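Oxidoreductase, NAD-binding/iron-sulfur cluster-binding protein (Nitratireductor pacificus pht-3B, PDB 6ZXU) is a catabolic reductive dehalogenase that carries cobalamin and two [4Fe-4S] clusters, and probably uses them to remove halogen from organohalide substrates. Local coordinates at residues E108-S113 / S184-W189; A143-V148 / L234-T239; D571-T576 / L696-S701. All coordinates share one frame; numbering follows the deposited sequence.

Contacts 1 and 2 share one buried region, their centres about 11 Å apart, whereas contact 3 lies on the other side of the chain's centre from contact 2, their centres about 45 Å apart. Contact 2 (143-148 with 234-239) is a sheet pairing, all backbone bonds and apolar side chains. Contact 1 (108-113 with 184-189) joins two helices near that sheet; Leu110 packs on Leu144, and Val187 on Thr239. Its single direct hydrogen bond joins a tyrosine and an asparagine. Contact 3 (571-576 with 696-701) is only partly buried and relies on charge, linking the iron-sulfur part of the protein to its C-terminal portion.

Contact 1 of 3, residues E108-S113 / S184-W189; sequences ENLKAS and SGYVRW
The helical segments 108-113 and 184-189 run roughly antiparallel, 144° between their directions, with their axes 11.8 Å apart, a wide spacing bridged by Tyr186 reaching toward Asn109. The two side chains meet tip to tip; CG of Tyr186 is anti to the backbone N (chi1 165°), which starts the side chain toward helix 103-116. Tyr186 OH donates to Asn109 OD1 over 2.7 Å, the oxygen lying at the ring edge, and the hydroxyl sits 15° from the amide carbonyl plane. A water closes the group: it donates to Tyr186 OH and accepts from Asn109 ND2 at 3.0 Å. The phenol oxygen thus gives one bond and receives another, while Asn109 ND2 also bonds to the carbonyl of Trp640; together these would hold the amide's rotation.

Below the polar tips the contact is apolar. Leu110 slides past Tyr186 in the opposite direction and brings CD1 to the ring edge, 3.8 Å from Tyr186 CE2. The same methyl lies 4.0 Å from Val187 CG2. Ser113 OG comes within 3.9 Å of Tyr186 CE2, but its bond goes back to Asn109 O. A phenylalanine in place of Tyr186 would probably keep the packing on Leu110 but leave Asn109 OD1 and the water without their hydroxyl partner.

Phe642 touches both Asn109 and Tyr186, and the ring also meets Pro342 and Leu343 of helix 342-354. Val187 rests on Thr239 of strand 232-239, so helix 168-190 lies between the antiparallel sheet and helix 342-354, while Lys111 of helix 103-116 rests on strand 121-126.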
loop_
_atom_site.group_PDB
_atom_site.type_symbol
_atom_site.label_atom_id
_atom_site.label_comp_id
_atom_site.label_asym_id
_atom_site.label_seq_id
_atom_site.Cartn_x
_atom_site.Cartn_y
_atom_site.Cartn_z
ATOM N N GLU A 108 -10.915 -17.202 -11.108
ATOM C CA GLU A 108 -11.244 -15.768 -10.905
ATOM C C GLU A 108 -10.561 -15.225 -9.663
ATOM O O GLU A 108 -9.874 -14.211 -9.719
ATOM C CB GLU A 108 -12.758 -15.568 -10.796
ATOM C CG GLU A 108 -13.434 -15.887 -12.156
ATOM C CD GLU A 108 -14.939 -16.080 -12.075
ATOM O OE1 GLU A 108 -15.532 -15.955 -10.944
ATOM O OE2 GLU A 108 -15.522 -16.333 -13.169
ATOM N N ASN A 109 -10.723 -15.914 -8.558
ATOM C CA ASN A 109 -10.149 -15.485 -7.269
ATOM C C ASN A 109 -8.665 -15.345 -7.288
ATOM O O ASN A 109 -8.117 -14.409 -6.763
ATOM C CB ASN A 109 -10.609 -16.397 -6.168
ATOM C CG ASN A 109 -9.842 -16.182 -4.883
ATOM O OD1 ASN A 109 -8.858 -16.866 -4.639
ATOM N ND2 ASN A 109 -10.332 -15.253 -4.049
ATOM N N LEU A 110 -7.990 -16.284 -7.908
ATOM C CA LEU A 110 -6.561 -16.257 -7.897
ATOM C C LEU A 110 -6.016 -15.202 -8.873
ATOM O O LEU A 110 -4.992 -14.580 -8.629
ATOM C CB LEU A 110 -6.049 -17.629 -8.230
ATOM C CG LEU A 110 -4.660 -18.014 -7.882
ATOM C CD1 LEU A 110 -4.364 -17.812 -6.412
ATOM C CD2 LEU A 110 -4.405 -19.483 -8.316
ATOM N N LYS A 111 -6.695 -15.019 -10.009
ATOM C CA LYS A 111 -6.353 -13.913 -10.914
ATOM C C LYS A 111 -6.584 -12.548 -10.288
ATOM O O LYS A 111 -5.765 -11.700 -10.381
ATOM C CB LYS A 111 -7.187 -13.989 -12.190
ATOM C CG LYS A 111 -6.759 -15.062 -13.149
ATOM C CD LYS A 111 -7.763 -15.041 -14.331
ATOM C CE LYS A 111 -7.043 -15.382 -15.587
ATOM N NZ LYS A 111 -8.093 -15.425 -16.654
ATOM N N ALA A 112 -7.685 -12.398 -9.572
ATOM C CA ALA A 112 -7.970 -11.172 -8.837
ATOM C C ALA A 112 -6.941 -10.925 -7.727
ATOM O O ALA A 112 -6.558 -9.771 -7.468
ATOM C CB ALA A 112 -9.369 -11.224 -8.243
ATOM N N SER A 113 -6.410 -11.980 -7.171
ATOM C CA SER A 113 -5.356 -11.888 -6.162
ATOM C C SER A 113 -4.107 -11.359 -6.765
ATOM O O SER A 113 -3.433 -10.550 -6.123
ATOM C CB SER A 113 -5.088 -13.246 -5.476
ATOM O OG SER A 113 -6.221 -13.766 -4.819
ATOM N N SER A 184 1.753 -18.295 -3.905
ATOM C CA SER A 184 2.009 -19.687 -3.545
ATOM C C SER A 184 1.745 -19.944 -2.105
ATOM O O SER A 184 1.091 -20.942 -1.744
ATOM C CB SER A 184 3.411 -20.096 -3.951
ATOM O OG SER A 184 4.419 -19.472 -3.208
ATOM N N GLY A 185 2.146 -19.007 -1.231
ATOM C CA GLY A 185 1.826 -19.173 0.169
ATOM C C GLY A 185 0.389 -19.109 0.497
ATOM O O GLY A 185 -0.083 -19.810 1.381
ATOM N N TYR A 186 -0.347 -18.260 -0.211
ATOM C CA TYR A 186 -1.820 -18.185 -0.075
ATOM C C TYR A 186 -2.492 -19.520 -0.416
ATOM O O TYR A 186 -3.359 -19.995 0.333
ATOM C CB TYR A 186 -2.378 -17.102 -1.049
ATOM C CG TYR A 186 -3.830 -17.112 -1.313
ATOM C CD1 TYR A 186 -4.738 -17.015 -0.279
ATOM C CD2 TYR A 186 -4.323 -17.160 -2.604
ATOM C CE1 TYR A 186 -6.096 -16.985 -0.512
ATOM C CE2 TYR A 186 -5.708 -17.099 -2.883
ATOM C CZ TYR A 186 -6.593 -17.000 -1.854
ATOM O OH TYR A 186 -7.947 -16.987 -2.107
ATOM N N VAL A 187 -2.077 -20.149 -1.536
ATOM C CA VAL A 187 -2.683 -21.462 -1.933
ATOM C C VAL A 187 -2.269 -22.562 -0.908
ATOM O O VAL A 187 -3.093 -23.383 -0.524
ATOM C CB VAL A 187 -2.264 -21.830 -3.359
ATOM C CG1 VAL A 187 -2.689 -23.233 -3.753
ATOM C CG2 VAL A 187 -2.839 -20.835 -4.360
ATOM N N ARG A 188 -1.031 -22.522 -0.440
ATOM C CA ARG A 188 -0.547 -23.446 0.613
ATOM C C ARG A 188 -1.338 -23.322 1.905
ATOM O O ARG A 188 -1.677 -24.311 2.540
ATOM C CB ARG A 188 0.921 -23.272 0.860
ATOM C CG ARG A 188 1.802 -23.818 -0.240
ATOM C CD ARG A 188 3.253 -23.879 0.176
ATOM N NE ARG A 188 3.835 -22.546 0.525
ATOM C CZ ARG A 188 4.484 -21.749 -0.288
ATOM N NH1 ARG A 188 4.626 -22.006 -1.616
ATOM N NH2 ARG A 188 4.958 -20.597 0.173
ATOM N N TRP A 189 -1.733 -22.113 2.269
ATOM C CA TRP A 189 -2.580 -21.923 3.446
ATOM C C TRP A 189 -4.017 -22.353 3.289
ATOM O O TRP A 189 -4.720 -22.611 4.276
ATOM C CB TRP A 189 -2.534 -20.465 3.898
ATOM C CG TRP A 189 -1.388 -20.172 4.815
ATOM C CD1 TRP A 189 -0.171 -19.577 4.513
ATOM C CD2 TRP A 189 -1.335 -20.520 6.192
ATOM N NE1 TRP A 189 0.606 -19.504 5.645
ATOM C CE2 TRP A 189 -0.078 -20.061 6.697
ATOM C CE3 TRP A 189 -2.245 -21.161 7.074
ATOM C CZ2 TRP A 189 0.316 -20.254 8.032
ATOM C CZ3 TRP A 189 -1.848 -21.347 8.443
ATOM C CH2 TRP A 189 -0.580 -20.886 8.888
HETATM O O HOH W 1 -9.387 -14.759 -1.252
#

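Contact 2 of 3, residues A143-V148 / L234-T239; sequences ALVFAV and LGVVTT
Phe146 lays its ring over the backbone of Gly235, its antiparallel partner. CG stands between the backbone N and the carbonyl carbon (chi1 63°), and the ring beyond it lies over the neighbouring strand. Gly235 CA sits over the ring face, 3.9 Å from its centroid, in a CH-pi contact; the nearest ring atom is Phe146 CZ, 3.5 Å from Gly235 CA. A CB on this glycine would collide with the ring.

Leu144 and Val237 occupy the same face of the sheet as Phe146, and meet more loosely, CB to CB at 4.3 Å. On the other face Val145 and Val236 lie side by side and point the same way, with Val145 CG1 4.0 Å from Val236 CG2. Leu234 CD2 reaches Ala147 CB at 4.1 Å, while Ala143 CB touches Val236 CG1.

The backbones hold this register through two hydrogen-bonded pairs, Leu144 with Val237 and Phe146 with Gly235; Gly235 N to Phe146 O spans 3.0 Å and is nearly straight (169°). Helix 168-190 covers the face of Phe146 and Leu144 through Ile179 and Leu183, and helix 206-212 covers that of Val145 and Val236. These are the two central strands of a four-stranded antiparallel sheet of order 1-2-4-3, with helices on both faces, a three-layer alpha-beta-alpha arrangement whose strand order recurs in the chain's second four-stranded sheet.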
loop_
_atom_site.group_PDB
_atom_site.type_symbol
_atom_site.label_atom_id
_atom_site.label_comp_id
_atom_site.label_asym_id
_atom_site.label_seq_id
_atom_site.Cartn_x
_atom_site.Cartn_y
_atom_site.Cartn_z
ATOM N N ALA A 143 -0.767 -23.972 -13.756
ATOM C CA ALA A 143 0.093 -22.879 -13.574
ATOM C C ALA A 143 -0.729 -21.555 -13.670
ATOM O O ALA A 143 -1.479 -21.329 -14.627
ATOM C CB ALA A 143 1.192 -22.879 -14.569
ATOM N N LEU A 144 -0.611 -20.731 -12.623
ATOM C CA LEU A 144 -0.917 -19.284 -12.691
ATOM C C LEU A 144 0.292 -18.544 -13.167
ATOM O O LEU A 144 1.312 -18.587 -12.526
ATOM C CB LEU A 144 -1.334 -18.778 -11.347
ATOM C CG LEU A 144 -1.713 -17.303 -11.321
ATOM C CD1 LEU A 144 -3.136 -17.112 -11.675
ATOM C CD2 LEU A 144 -1.520 -16.841 -9.899
ATOM N N VAL A 145 0.170 -17.857 -14.330
ATOM C CA VAL A 145 1.278 -17.183 -14.935
ATOM C C VAL A 145 0.943 -15.692 -14.906
ATOM O O VAL A 145 -0.199 -15.309 -15.170
ATOM C CB VAL A 145 1.499 -17.617 -16.389
ATOM C CG1 VAL A 145 2.790 -17.086 -16.931
ATOM C CG2 VAL A 145 1.492 -19.152 -16.485
ATOM N N PHE A 146 1.910 -14.879 -14.535
ATOM C CA PHE A 146 1.714 -13.431 -14.498
ATOM C C PHE A 146 2.926 -12.704 -14.957
ATOM O O PHE A 146 4.042 -13.200 -14.852
ATOM C CB PHE A 146 1.258 -12.961 -13.157
ATOM C CG PHE A 146 2.258 -13.211 -12.083
ATOM C CD1 PHE A 146 3.311 -12.292 -11.901
ATOM C CD2 PHE A 146 2.139 -14.280 -11.236
ATOM C CE1 PHE A 146 4.211 -12.489 -10.880
ATOM C CE2 PHE A 146 3.103 -14.516 -10.240
ATOM C CZ PHE A 146 4.160 -13.627 -10.079
ATOM N N ALA A 147 2.714 -11.517 -15.525
ATOM C CA ALA A 147 3.787 -10.648 -16.017
ATOM C C ALA A 147 3.726 -9.369 -15.172
ATOM O O ALA A 147 2.659 -8.892 -14.758
ATOM C CB ALA A 147 3.647 -10.300 -17.466
ATOM N N VAL A 148 4.876 -8.838 -14.909
ATOM C CA VAL A 148 4.978 -7.477 -14.375
ATOM C C VAL A 148 5.703 -6.644 -15.408
ATOM O O VAL A 148 6.827 -6.962 -15.806
ATOM C CB VAL A 148 5.713 -7.483 -12.985
ATOM C CG1 VAL A 148 6.052 -6.051 -12.500
ATOM C CG2 VAL A 148 4.886 -8.200 -11.979
ATOM N N LEU A 234 8.414 -12.447 -15.818
ATOM C CA LEU A 234 7.393 -13.443 -15.455
ATOM C C LEU A 234 7.555 -14.082 -14.099
ATOM O O LEU A 234 8.659 -14.256 -13.627
ATOM C CB LEU A 234 7.402 -14.594 -16.453
ATOM C CG LEU A 234 7.130 -14.201 -17.896
ATOM C CD1 LEU A 234 7.559 -15.358 -18.826
ATOM C CD2 LEU A 234 5.645 -13.887 -18.059
ATOM N N GLY A 235 6.421 -14.390 -13.469
ATOM C CA GLY A 235 6.363 -15.248 -12.320
ATOM C C GLY A 235 5.291 -16.305 -12.606
ATOM O O GLY A 235 4.378 -16.084 -13.388
ATOM N N VAL A 236 5.414 -17.453 -11.953
ATOM C CA VAL A 236 4.498 -18.608 -12.090
ATOM C C VAL A 236 4.264 -19.208 -10.719
ATOM O O VAL A 236 5.153 -19.266 -9.865
ATOM C CB VAL A 236 5.071 -19.677 -13.030
ATOM C CG1 VAL A 236 4.185 -20.898 -13.011
ATOM C CG2 VAL A 236 5.245 -19.121 -14.438
ATOM N N VAL A 237 3.036 -19.586 -10.474
ATOM C CA VAL A 237 2.731 -20.464 -9.364
ATOM C C VAL A 237 2.176 -21.784 -9.957
ATOM O O VAL A 237 1.144 -21.792 -10.642
ATOM C CB VAL A 237 1.692 -19.848 -8.428
ATOM C CG1 VAL A 237 1.335 -20.808 -7.324
ATOM C CG2 VAL A 237 2.222 -18.518 -7.836
ATOM N N THR A 238 2.852 -22.915 -9.677
ATOM C CA THR A 238 2.380 -24.209 -10.098
ATOM C C THR A 238 1.695 -24.840 -8.905
ATOM O O THR A 238 2.110 -24.663 -7.743
ATOM C CB THR A 238 3.502 -25.137 -10.592
ATOM O OG1 THR A 238 4.477 -25.303 -9.540
ATOM C CG2 THR A 238 4.148 -24.569 -11.821
ATOM N N THR A 239 0.648 -25.589 -9.157
ATOM C CA THR A 239 -0.114 -26.199 -8.082
ATOM C C THR A 239 -0.994 -27.344 -8.617
ATOM O O THR A 239 -1.212 -27.469 -9.827
ATOM C CB THR A 239 -0.995 -25.121 -7.381
ATOM O OG1 THR A 239 -1.724 -25.690 -6.290
ATOM C CG2 THR A 239 -2.008 -24.516 -8.332
#

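Contact 3 of 3, residues D571-T576 / L696-S701; sequences DVEKCT and LPVDRS. With SF4 (iron/sulfur cluster), chain E.
Arg700 reaches into the start of helix 572-581 and is gripped there by Asp571 and Glu573 in a salt-bridge network, the tight part of this contact. Its chain is extended from CG to NE, carrying the guanidinium to Asp571 end-on: NH1 bonds Asp571 OD1 through the syn lone pair, and NH2 forms a salt bridge with Asp571 OD2 at 2.8 Å. The carboxylate and guanidinium planes are 27° apart. Glu573 comes in differently, with its plane turned 76° from the guanidinium; in this second salt bridge Arg700 NH1 meets Glu573 OE1 at 2.8 Å from above the carboxylate plane, yet this oxygen lies within the guanidinium plane. NH1 is therefore shared by both acids. Asp571 is also the N-cap, its OD1 accepting from Lys574 N at 3.1 Å.

Outside partners steady both acids: Asp571 OD2 accepts from the backbone N of Ala678, Glu573 OE1 bonds Tyr680 OH, and Glu573 OE2 pairs with Lys577. Val698 CG1, 3.5 Å from Glu573 OE1, belongs to this packed part, its side chain also touching Phe317 and Leu326.

The looser side is that of Lys574, whose aliphatic part crosses the partly exposed Arg700 at about a right angle, Lys574 CG 3.9 Å from Arg700 NH2. The lysine is itself partly exposed, and its NZ turns to the carbonyl of Asn552.

In the same helix, Cys575 SG binds iron FE1 of a [4Fe-4S] cluster at 2.3 Å, and Val572, Cys575 and Thr576 touch cobalamin. The paired charges thus tie the C-terminal portion to a cofactor-bearing helix, and the arginine would probably offset the two carboxylates gathered at that helix's start.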
loop_
_atom_site.group_PDB
_atom_site.type_symbol
_atom_site.label_atom_id
_atom_site.label_comp_id
_atom_site.label_asym_id
_atom_site.label_seq_id
_atom_site.Cartn_x
_atom_site.Cartn_y
_atom_site.Cartn_z
ATOM N N ASP A 571 -10.673 8.487 19.223
ATOM C CA ASP A 571 -10.501 7.655 20.455
ATOM C C ASP A 571 -9.731 6.388 20.102
ATOM O O ASP A 571 -10.283 5.438 19.572
ATOM C CB ASP A 571 -11.844 7.312 21.067
ATOM C CG ASP A 571 -11.723 6.736 22.469
ATOM O OD1 ASP A 571 -10.866 5.858 22.723
ATOM O OD2 ASP A 571 -12.488 7.217 23.378
ATOM N N VAL A 572 -8.444 6.398 20.385
ATOM C CA VAL A 572 -7.579 5.356 19.954
ATOM C C VAL A 572 -7.797 4.067 20.733
ATOM O O VAL A 572 -7.501 2.973 20.243
ATOM C CB VAL A 572 -6.096 5.783 19.930
ATOM C CG1 VAL A 572 -5.902 6.969 19.007
ATOM C CG2 VAL A 572 -5.576 6.111 21.317
ATOM N N GLU A 573 -8.294 4.185 21.955
ATOM C CA GLU A 573 -8.646 2.982 22.719
ATOM C C GLU A 573 -9.832 2.247 22.089
ATOM O O GLU A 573 -9.772 1.019 21.931
ATOM C CB GLU A 573 -8.982 3.363 24.115
ATOM C CG GLU A 573 -9.435 2.179 24.960
ATOM C CD GLU A 573 -9.766 2.646 26.382
ATOM O OE1 GLU A 573 -9.675 3.880 26.724
ATOM O OE2 GLU A 573 -10.113 1.767 27.188
ATOM N N LYS A 574 -10.872 2.964 21.711
ATOM C CA LYS A 574 -12.035 2.345 21.059
ATOM C C LYS A 574 -11.679 1.759 19.694
ATOM O O LYS A 574 -11.982 0.563 19.418
ATOM C CB LYS A 574 -13.165 3.307 20.902
ATOM C CG LYS A 574 -13.798 3.719 22.198
ATOM C CD LYS A 574 -15.235 4.187 22.028
ATOM C CE LYS A 574 -15.260 5.507 21.334
ATOM N NZ LYS A 574 -16.596 6.178 21.358
ATOM N N CYS A 575 -10.917 2.508 18.881
ATOM C CA CYS A 575 -10.506 1.974 17.593
ATOM C C CYS A 575 -9.568 0.759 17.777
ATOM O O CYS A 575 -9.804 -0.329 17.171
ATOM C CB CYS A 575 -9.883 3.047 16.711
ATOM S SG CYS A 575 -9.228 2.382 15.202
ATOM N N THR A 576 -8.602 0.815 18.667
ATOM C CA THR A 576 -7.755 -0.357 18.871
ATOM C C THR A 576 -8.548 -1.615 19.241
ATOM O O THR A 576 -8.354 -2.711 18.685
ATOM C CB THR A 576 -6.667 -0.101 19.977
ATOM O OG1 THR A 576 -5.886 1.008 19.582
ATOM C CG2 THR A 576 -5.735 -1.290 20.085
ATOM N N LEU A 696 0.344 -1.302 32.179
ATOM C CA LEU A 696 -0.233 -0.044 32.584
ATOM C C LEU A 696 -1.676 0.004 32.073
ATOM O O LEU A 696 -1.931 0.469 30.961
ATOM C CB LEU A 696 0.605 1.155 32.054
ATOM C CG LEU A 696 0.056 2.543 32.509
ATOM C CD1 LEU A 696 0.131 2.748 34.014
ATOM C CD2 LEU A 696 0.737 3.698 31.795
ATOM N N PRO A 697 -2.624 -0.373 32.925
ATOM C CA PRO A 697 -4.038 -0.366 32.495
ATOM C C PRO A 697 -4.443 0.994 31.959
ATOM O O PRO A 697 -4.087 2.026 32.553
ATOM C CB PRO A 697 -4.793 -0.725 33.744
ATOM C CG PRO A 697 -3.784 -1.555 34.544
ATOM C CD PRO A 697 -2.462 -0.886 34.326
ATOM N N VAL A 698 -5.133 1.001 30.814
ATOM C CA VAL A 698 -5.439 2.279 30.192
ATOM C C VAL A 698 -6.366 3.087 31.137
ATOM O O VAL A 698 -7.369 2.581 31.630
ATOM C CB VAL A 698 -6.066 2.077 28.810
ATOM C CG1 VAL A 698 -6.568 3.394 28.266
ATOM C CG2 VAL A 698 -5.013 1.634 27.836
ATOM N N ASP A 699 -6.047 4.364 31.381
ATOM C CA ASP A 699 -6.840 5.172 32.302
ATOM C C ASP A 699 -7.954 5.889 31.555
ATOM O O ASP A 699 -7.834 7.062 31.233
ATOM C CB ASP A 699 -5.913 6.144 33.031
ATOM C CG ASP A 699 -6.665 7.050 34.027
ATOM O OD1 ASP A 699 -7.890 6.843 34.233
ATOM O OD2 ASP A 699 -6.057 8.039 34.575
ATOM N N ARG A 700 -9.065 5.227 31.372
ATOM C CA ARG A 700 -10.101 5.802 30.518
ATOM C C ARG A 700 -10.765 6.959 31.181
ATOM O O ARG A 700 -10.997 7.993 30.536
ATOM C CB ARG A 700 -11.114 4.735 30.111
ATOM C CG ARG A 700 -12.105 5.288 29.122
ATOM C CD ARG A 700 -12.669 4.230 28.214
ATOM N NE ARG A 700 -13.553 4.889 27.252
ATOM C CZ ARG A 700 -13.197 5.330 26.066
ATOM N NH1 ARG A 700 -11.968 5.147 25.611
ATOM N NH2 ARG A 700 -14.098 5.943 25.346
ATOM N N SER A 701 -11.104 6.869 32.445
ATOM C CA SER A 701 -11.759 8.048 33.039
ATOM C C SER A 701 -10.828 9.266 32.980
ATOM O O SER A 701 -11.269 10.404 32.716
ATOM C CB SER A 701 -12.229 7.760 34.453
ATOM O OG SER A 701 -11.095 7.316 35.069
HETATM FE FE1 SF4 E . -10.851 2.533 13.626
HETATM FE FE2 SF4 E . -12.494 1.246 11.803
HETATM FE FE3 SF4 E . -11.571 3.825 11.259
HETATM FE FE4 SF4 E . -13.451 3.372 13.212
HETATM S S1 SF4 E . -13.645 3.005 11.047
HETATM S S2 SF4 E . -11.598 4.654 13.337
HETATM S S3 SF4 E . -12.757 1.359 14.001
HETATM S S4 SF4 E . -10.348 1.989 11.551
#